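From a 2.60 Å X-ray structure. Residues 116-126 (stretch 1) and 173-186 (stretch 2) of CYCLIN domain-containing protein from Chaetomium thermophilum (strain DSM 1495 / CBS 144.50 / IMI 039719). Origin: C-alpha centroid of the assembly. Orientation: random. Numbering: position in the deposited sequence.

Stretch 1 (116-126) TFFKRFYITNS
Stretch 2 173-186: FLLCQGIRFALDVK

This is a mainly apolar contact in which one helix crosses the end of another and also packs against the turn and loop that follow it. Stretch 1 is helical from Thr-116 to Thr-124, and Asn-125 leaves the helix with phi/psi -128/151. Stretch 2 is helical from Phe-173 to Gly-178. Both helices begin earlier in the chain. Their axes approach to 9.0 Å, and their N-to-C directions differ by 74°. The two stretches together bury 646 Å².

The backbones come nearest at Phe-121 and Gly-178, whose CA atoms are 4.8 Å apart. Gly-178 (phi/psi -60/-41) has no side chain, and this allows the close approach. An ideal CB there would point toward stretch 1 and lie 2.5 Å from Phe-121 CD1, a clash. As built, Phe-121 CD1 is 4.0 Å from Gly-178 CA. Phe-121 has chi1 178° (t) and chi2 83°. Its ring edge meets the backbone of the second helix, with Phe-121 CE1 3.7 Å from Leu-174 O. Phe-121 CB packs 3.7 Å from Leu-175 CD1. Leu-174 and Leu-175 are both t, p.

After Gly-178 the chain forms a type I' beta turn from Ile-179 to Ala-182. Arg-180 (62/35) and Phe-181 (63/18) have positive phi. Ala-182 N donates to Ile-179 O at 3.3 Å. The chain runs on through Ala-182 (-95/103), Leu-183 (-100/-11) and Asp-184 (-92/102) to Val-185 (-109/138); Leu-183 interrupts the extended conformation.

The Phe-117 ring packs against Ile-179, Ala-182, Leu-183 and Val-185, and Phe-117 has the largest area covered by the other stretch, 108 Å². Its rotamer is m, with chi1 -72° and chi2 -9°. Ile-179 (p, t) places CD1 over one ring face, 3.7 Å from the Phe-117 ring centroid and 12° off the normal, a CH-pi contact. Phe-117 CE1 also lies 3.4 Å from Val-185 CG2. Leu-183 O sits at the ring edge, 4.0 Å from Phe-117 CZ. Ile-179 CG2 reaches the first helix backbone, 3.6 Å from Phe-117 O.

Val-185 (t) points toward stretch 1 and marks the other end of the register. Its CA is 7.9 Å from Thr-116 CA, and Val-185 CG1 is 3.8 Å from Thr-116 CG2. Arg-120 is extended (m, t, t). Its guanidinium edge faces Ala-182 O, with Arg-120 NH1 3.8 Å from Ala-182 O. Arg-120 NH1 is also 3.9 Å from Val-185 CG2.

The polar link lies at the end of the first helix. Thr-124 (p) points toward stretch 2, with Thr-124 OG1 3.0 Å from Gly-178 O and 3.2 Å from Phe-121 O. Which carbonyl receives its proton is open.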

# COMPACT_ATOMS: atom_id res chain seq x y z
N THR A 116 -13.11 -2.21 6.66
CA THR A 116 -12.70 -0.88 7.10
C THR A 116 -13.11 0.18 6.09
O THR A 116 -13.59 1.26 6.47
CB THR A 116 -11.18 -0.85 7.32
OG1 THR A 116 -10.83 -1.81 8.33
CG2 THR A 116 -10.74 0.54 7.78
N PHE A 117 -12.93 -0.09 4.79
CA PHE A 117 -13.43 0.83 3.78
C PHE A 117 -14.93 1.06 3.94
O PHE A 117 -15.42 2.18 3.76
CB PHE A 117 -13.13 0.29 2.37
CG PHE A 117 -11.69 0.37 1.97
CD1 PHE A 117 -10.76 1.06 2.74
CD2 PHE A 117 -11.25 -0.24 0.81
CE1 PHE A 117 -9.43 1.12 2.36
CE2 PHE A 117 -9.93 -0.18 0.42
CZ PHE A 117 -9.02 0.50 1.20
N PHE A 118 -15.68 -0.00 4.26
CA PHE A 118 -17.12 0.14 4.44
C PHE A 118 -17.43 1.05 5.62
O PHE A 118 -18.25 1.97 5.51
CB PHE A 118 -17.75 -1.24 4.63
CG PHE A 118 -19.25 -1.22 4.69
CD1 PHE A 118 -20.00 -1.24 3.53
CD2 PHE A 118 -19.91 -1.22 5.91
CE1 PHE A 118 -21.38 -1.22 3.58
CE2 PHE A 118 -21.29 -1.20 5.96
CZ PHE A 118 -22.03 -1.21 4.80
N LYS A 119 -16.76 0.83 6.76
CA LYS A 119 -17.00 1.67 7.92
C LYS A 119 -16.56 3.11 7.67
O LYS A 119 -17.23 4.05 8.09
CB LYS A 119 -16.26 1.11 9.14
CG LYS A 119 -16.75 -0.23 9.63
CD LYS A 119 -15.96 -0.70 10.85
CE LYS A 119 -16.66 -0.35 12.15
NZ LYS A 119 -18.07 -0.86 12.22
N ARG A 120 -15.44 3.28 6.97
CA ARG A 120 -14.96 4.63 6.67
C ARG A 120 -15.87 5.33 5.68
O ARG A 120 -16.05 6.55 5.77
CB ARG A 120 -13.53 4.56 6.13
CG ARG A 120 -12.49 4.16 7.16
CD ARG A 120 -11.12 4.13 6.53
NE ARG A 120 -10.08 3.73 7.47
CZ ARG A 120 -8.78 3.69 7.17
NH1 ARG A 120 -8.37 4.03 5.96
NH2 ARG A 120 -7.91 3.32 8.09
N PHE A 121 -16.46 4.59 4.74
CA PHE A 121 -17.33 5.22 3.75
C PHE A 121 -18.55 5.84 4.42
O PHE A 121 -18.96 6.96 4.07
CB PHE A 121 -17.76 4.19 2.71
CG PHE A 121 -18.71 4.73 1.67
CD1 PHE A 121 -18.23 5.42 0.56
CD2 PHE A 121 -20.08 4.56 1.80
CE1 PHE A 121 -19.09 5.91 -0.39
CE2 PHE A 121 -20.95 5.06 0.85
CZ PHE A 121 -20.45 5.73 -0.25
N TYR A 122 -19.14 5.14 5.39
CA TYR A 122 -20.40 5.54 6.00
C TYR A 122 -20.22 6.37 7.26
O TYR A 122 -21.16 6.49 8.06
CB TYR A 122 -21.24 4.29 6.29
CG TYR A 122 -21.98 3.79 5.07
CD1 TYR A 122 -22.79 4.65 4.34
CD2 TYR A 122 -21.83 2.48 4.63
CE1 TYR A 122 -23.46 4.21 3.22
CE2 TYR A 122 -22.50 2.04 3.50
CZ TYR A 122 -23.31 2.91 2.80
OH TYR A 122 -23.99 2.50 1.68
N ILE A 123 -19.04 6.96 7.48
CA ILE A 123 -18.86 7.97 8.49
C ILE A 123 -18.74 9.33 7.84
O ILE A 123 -19.17 10.34 8.43
CB ILE A 123 -17.61 7.67 9.38
CG1 ILE A 123 -17.34 8.84 10.32
CG2 ILE A 123 -16.41 7.36 8.52
CD1 ILE A 123 -16.38 8.51 11.43
N THR A 124 -18.21 9.39 6.62
CA THR A 124 -18.27 10.59 5.82
C THR A 124 -19.57 10.69 5.03
O THR A 124 -19.93 11.79 4.60
CB THR A 124 -17.10 10.66 4.84
OG1 THR A 124 -17.09 9.50 4.00
CG2 THR A 124 -15.77 10.76 5.58
N ASN A 125 -20.26 9.57 4.83
CA ASN A 125 -21.51 9.53 4.09
C ASN A 125 -22.57 8.84 4.94
O ASN A 125 -22.25 8.00 5.79
CB ASN A 125 -21.35 8.79 2.76
CG ASN A 125 -20.35 9.45 1.84
OD1 ASN A 125 -20.39 10.67 1.64
ND2 ASN A 125 -19.45 8.67 1.28
N SER A 126 -23.82 9.23 4.72
CA SER A 126 -24.93 8.66 5.46
C SER A 126 -25.53 7.48 4.71
O SER A 126 -25.47 7.40 3.49
CB SER A 126 -26.01 9.72 5.71
OG SER A 126 -27.29 9.12 5.75
N PHE A 173 -15.48 4.27 -7.72
CA PHE A 173 -14.88 5.59 -7.55
C PHE A 173 -15.55 6.36 -6.42
O PHE A 173 -14.90 7.12 -5.70
CB PHE A 173 -14.96 6.38 -8.85
CG PHE A 173 -14.11 7.62 -8.86
CD1 PHE A 173 -12.73 7.54 -8.69
CD2 PHE A 173 -14.68 8.87 -9.02
CE1 PHE A 173 -11.95 8.67 -8.69
CE2 PHE A 173 -13.90 10.01 -9.02
CZ PHE A 173 -12.53 9.91 -8.85
N LEU A 174 -16.86 6.18 -6.26
CA LEU A 174 -17.56 6.81 -5.15
C LEU A 174 -16.95 6.38 -3.82
O LEU A 174 -16.68 7.21 -2.94
CB LEU A 174 -19.05 6.45 -5.20
CG LEU A 174 -19.95 7.15 -4.18
CD1 LEU A 174 -20.01 8.66 -4.45
CD2 LEU A 174 -21.34 6.54 -4.20
N LEU A 175 -16.70 5.08 -3.65
CA LEU A 175 -16.06 4.60 -2.43
C LEU A 175 -14.69 5.22 -2.26
O LEU A 175 -14.30 5.60 -1.14
CB LEU A 175 -15.96 3.07 -2.47
CG LEU A 175 -15.19 2.41 -1.33
CD1 LEU A 175 -15.93 2.56 -0.01
CD2 LEU A 175 -14.93 0.94 -1.64
N CYS A 176 -13.93 5.34 -3.35
CA CYS A 176 -12.58 5.89 -3.25
C CYS A 176 -12.61 7.29 -2.65
O CYS A 176 -11.79 7.62 -1.78
CB CYS A 176 -11.92 5.90 -4.63
SG CYS A 176 -10.12 6.08 -4.59
N GLN A 177 -13.55 8.13 -3.09
CA GLN A 177 -13.69 9.45 -2.50
C GLN A 177 -14.12 9.36 -1.04
O GLN A 177 -13.61 10.11 -0.20
CB GLN A 177 -14.70 10.28 -3.30
CG GLN A 177 -14.40 10.42 -4.78
CD GLN A 177 -15.52 11.14 -5.53
OE1 GLN A 177 -15.51 12.36 -5.64
NE2 GLN A 177 -16.42 10.37 -6.15
N GLY A 178 -15.04 8.45 -0.73
CA GLY A 178 -15.55 8.37 0.63
C GLY A 178 -14.47 8.09 1.65
O GLY A 178 -14.45 8.68 2.73
N ILE A 179 -13.54 7.19 1.32
CA ILE A 179 -12.46 6.82 2.23
C ILE A 179 -11.33 7.83 2.09
O ILE A 179 -10.24 7.65 2.66
CB ILE A 179 -11.96 5.39 1.96
CG1 ILE A 179 -11.39 5.26 0.55
CG2 ILE A 179 -13.09 4.40 2.17
CD1 ILE A 179 -10.73 3.92 0.28
N ARG A 180 -11.57 8.90 1.33
CA ARG A 180 -10.62 10.01 1.22
C ARG A 180 -9.30 9.56 0.62
O ARG A 180 -8.23 10.06 0.97
CB ARG A 180 -10.41 10.67 2.58
CG ARG A 180 -11.65 11.37 3.13
CD ARG A 180 -11.29 12.32 4.26
NE ARG A 180 -10.50 13.45 3.77
CZ ARG A 180 -9.92 14.35 4.56
NH1 ARG A 180 -9.23 15.35 4.03
NH2 ARG A 180 -10.04 14.26 5.88
N PHE A 181 -9.36 8.62 -0.32
CA PHE A 181 -8.20 8.19 -1.10
C PHE A 181 -7.12 7.56 -0.23
O PHE A 181 -5.96 7.46 -0.66
CB PHE A 181 -7.62 9.37 -1.89
CG PHE A 181 -8.63 10.09 -2.73
CD1 PHE A 181 -8.94 9.64 -4.00
CD2 PHE A 181 -9.27 11.23 -2.25
CE1 PHE A 181 -9.87 10.31 -4.78
CE2 PHE A 181 -10.20 11.89 -3.02
CZ PHE A 181 -10.50 11.43 -4.29
N ALA A 182 -7.46 7.13 0.98
CA ALA A 182 -6.52 6.48 1.88
C ALA A 182 -6.68 4.97 1.71
O ALA A 182 -7.63 4.37 2.22
CB ALA A 182 -6.76 6.90 3.33
N LEU A 183 -5.75 4.36 0.98
CA LEU A 183 -5.82 2.94 0.65
C LEU A 183 -4.94 2.06 1.53
O LEU A 183 -5.09 0.83 1.49
CB LEU A 183 -5.43 2.72 -0.82
CG LEU A 183 -6.55 2.91 -1.85
CD1 LEU A 183 -7.34 4.18 -1.58
CD2 LEU A 183 -5.97 2.94 -3.25
N ASP A 184 -4.05 2.65 2.33
CA ASP A 184 -3.14 1.89 3.18
C ASP A 184 -3.79 1.72 4.55
O ASP A 184 -3.80 2.64 5.37
CB ASP A 184 -1.78 2.58 3.29
CG ASP A 184 -1.88 4.00 3.84
OD1 ASP A 184 -2.80 4.74 3.44
OD2 ASP A 184 -1.03 4.37 4.67
N VAL A 185 -4.34 0.53 4.79
CA VAL A 185 -4.98 0.19 6.06
C VAL A 185 -4.10 -0.81 6.79
O VAL A 185 -3.57 -1.75 6.19
CB VAL A 185 -6.39 -0.39 5.85
CG1 VAL A 185 -7.12 -0.48 7.18
CG2 VAL A 185 -7.18 0.44 4.84
N LYS A 186 -3.95 -0.60 8.10
CA LYS A 186 -3.03 -1.37 8.92
C LYS A 186 -3.83 -2.32 9.80
O LYS A 186 -4.73 -1.89 10.52
CB LYS A 186 -2.16 -0.44 9.77
CG LYS A 186 -1.35 0.54 8.94
CD LYS A 186 -0.62 1.55 9.81
CE LYS A 186 0.37 2.36 8.99
NZ LYS A 186 1.36 1.51 8.27